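ADP-ribosylating toxin CARDS (Mycoplasma pneumoniae, PDB 4TLV) transfers the ADP-ribosyl group of NAD(+) to multiple target proteins in vitro and causes vacuolization of mammalian cells, acting as the main virulence factor of the bacterium. Local coordinates at residues D551-K556 against W567-K573. Sequence-based numbering, arbitrary orientation.
Sequences DNQQLK and WYSTYDK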
# COMPACT_ATOMS: atom_id res chain seq x y z
N ASP A 551 23.71 -2.34 15.48
CA ASP A 551 23.99 -2.22 16.91
C ASP A 551 23.21 -1.05 17.50
O ASP A 551 23.65 -0.42 18.46
CB ASP A 551 25.50 -2.05 17.15
CG ASP A 551 25.91 -2.34 18.60
OD1 ASP A 551 25.16 -3.06 19.31
OD2 ASP A 551 26.98 -1.86 19.03
N ASN A 552 22.05 -0.75 16.90
CA ASN A 552 21.19 0.34 17.37
C ASN A 552 21.83 1.72 17.36
O ASN A 552 21.45 2.59 18.15
CB ASN A 552 20.59 0.02 18.73
CG ASN A 552 19.61 -1.10 18.64
OD1 ASN A 552 18.91 -1.23 17.64
ND2 ASN A 552 19.56 -1.95 19.67
N GLN A 553 22.77 1.93 16.46
CA GLN A 553 23.34 3.25 16.25
C GLN A 553 22.24 4.18 15.81
O GLN A 553 21.44 3.82 14.93
CB GLN A 553 24.43 3.21 15.17
CG GLN A 553 25.58 2.25 15.47
CD GLN A 553 25.37 0.84 14.93
OE1 GLN A 553 24.24 0.38 14.71
NE2 GLN A 553 26.47 0.14 14.71
N GLN A 554 22.21 5.38 16.39
CA GLN A 554 21.11 6.31 16.17
C GLN A 554 21.43 7.45 15.20
O GLN A 554 22.43 8.17 15.35
CB GLN A 554 20.59 6.90 17.49
CG GLN A 554 19.31 7.70 17.30
CD GLN A 554 18.73 8.23 18.61
OE1 GLN A 554 19.22 7.91 19.70
NE2 GLN A 554 17.67 9.03 18.50
N LEU A 555 20.56 7.61 14.21
CA LEU A 555 20.70 8.69 13.23
C LEU A 555 20.37 10.03 13.87
O LEU A 555 19.32 10.19 14.48
CB LEU A 555 19.75 8.44 12.05
CG LEU A 555 19.98 9.30 10.81
CD1 LEU A 555 21.37 8.96 10.21
CD2 LEU A 555 18.88 9.08 9.78
N LYS A 556 21.28 11.00 13.72
CA LYS A 556 21.02 12.36 14.16
C LYS A 556 21.64 13.38 13.21
O LYS A 556 22.38 13.02 12.30
CB LYS A 556 21.57 12.59 15.58
CG LYS A 556 21.01 11.65 16.63
CD LYS A 556 21.36 12.15 18.03
CE LYS A 556 21.20 11.05 19.07
NZ LYS A 556 21.65 11.52 20.41
N TRP A 567 24.80 14.77 8.90
CA TRP A 567 24.12 13.58 9.37
C TRP A 567 25.13 12.58 9.91
O TRP A 567 26.12 12.28 9.26
CB TRP A 567 23.30 12.96 8.22
CG TRP A 567 22.18 13.84 7.76
CD1 TRP A 567 22.31 15.00 7.06
CD2 TRP A 567 20.77 13.64 7.95
NE1 TRP A 567 21.07 15.55 6.82
CE2 TRP A 567 20.11 14.72 7.35
CE3 TRP A 567 20.01 12.64 8.57
CZ2 TRP A 567 18.71 14.85 7.35
CZ3 TRP A 567 18.62 12.76 8.58
CH2 TRP A 567 17.99 13.86 7.97
N TYR A 568 24.88 12.05 11.11
CA TYR A 568 25.79 11.08 11.69
C TYR A 568 25.01 10.04 12.47
O TYR A 568 23.80 10.19 12.67
CB TYR A 568 26.81 11.79 12.60
CG TYR A 568 26.20 12.38 13.86
CD1 TYR A 568 25.58 13.63 13.85
CD2 TYR A 568 26.25 11.69 15.06
CE1 TYR A 568 25.01 14.17 15.00
CE2 TYR A 568 25.69 12.22 16.22
CZ TYR A 568 25.07 13.45 16.19
OH TYR A 568 24.52 13.96 17.34
N SER A 569 25.67 8.97 12.90
CA SER A 569 25.04 8.05 13.84
C SER A 569 25.87 7.93 15.11
O SER A 569 27.08 8.15 15.09
CB SER A 569 24.81 6.66 13.21
OG SER A 569 26.03 5.98 12.93
N THR A 570 25.21 7.55 16.21
CA THR A 570 25.84 7.61 17.53
C THR A 570 25.31 6.58 18.53
O THR A 570 24.17 6.11 18.42
CB THR A 570 25.71 9.03 18.13
OG1 THR A 570 26.34 9.07 19.41
CG2 THR A 570 24.24 9.43 18.28
N TYR A 571 26.14 6.23 19.50
CA TYR A 571 25.70 5.42 20.63
C TYR A 571 25.18 6.29 21.79
O TYR A 571 24.64 5.76 22.76
CB TYR A 571 26.84 4.53 21.14
CG TYR A 571 27.22 3.39 20.23
CD1 TYR A 571 26.31 2.38 19.93
CD2 TYR A 571 28.49 3.30 19.69
CE1 TYR A 571 26.66 1.33 19.10
CE2 TYR A 571 28.85 2.26 18.86
CZ TYR A 571 27.93 1.28 18.57
OH TYR A 571 28.29 0.24 17.76
N ASP A 572 25.37 7.60 21.70
CA ASP A 572 24.97 8.49 22.79
C ASP A 572 23.51 8.90 22.68
O ASP A 572 23.12 9.57 21.74
CB ASP A 572 25.84 9.74 22.81
CG ASP A 572 27.28 9.44 23.18
OD1 ASP A 572 27.52 8.44 23.90
OD2 ASP A 572 28.17 10.21 22.76
N LYS A 573 22.70 8.50 23.66
CA LYS A 573 21.27 8.79 23.63
C LYS A 573 21.01 10.29 23.76
O LYS A 573 20.14 10.84 23.08
CB LYS A 573 20.54 8.02 24.73
CG LYS A 573 20.73 6.51 24.66
CD LYS A 573 19.93 5.81 25.75
CE LYS A 573 20.12 4.29 25.71
NZ LYS A 573 19.31 3.61 26.76
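Lys556 and Tyr568 meet through opposite first torsions: the lysine's CG stands anti to its carbonyl carbon (chi1 -58°) and its chain runs on extended, while the tyrosine's CG sits between N and C (chi1 68°), turning the ring back over the lysine's root. Lys556 CB lies 4.1 Å from the Tyr568 ring centroid, an off-centre CH-pi contact. Further along, Lys556 CE packs on Thr570 CG2 at 3.5 Å, and the ammonium reaches the turn after the strand. There NZ donates to Asp572 O at 2.8 Å, in the carbonyl plane, and weakly to Lys573 O. Glu575 adds a salt bridge to NZ and a hydrogen bond to Tyr568 OH, linking the two side chains through one carboxylate. The turn is also held by Thr570 OG1, which accepts from Asp572 N in an ST turn.

The backbones define the register. Lys556 with Tyr568 is an antiparallel hydrogen-bonded pair, its bonds nearly straight at the hydrogens. Gln554 with Thr570 is the next such pair, less even: Gln554 N to Thr570 O measures 2.9 Å, whereas the return bond is bent to 132°. Between them, the non-hydrogen-bonded pair Leu555 and Ser569 brings the CA atoms to 4.4 Å.

Leu555 turns to the other side of the sheet, where its CD2 meets the edge of the Trp567 indole at CZ3, 3.9 Å away. At the open end of the hairpin, Tyr571 OH makes a weak hydrogen bond to Asp551 OD2 (2.8 Å), the carboxylate turned steeply against the ring. Strands 554-558 and 567-570, consecutive in the chain and paired antiparallel, form a beta hairpin flanked by strands 506-512 and 578-583 in the C-terminal beta-trefoil domain, D3.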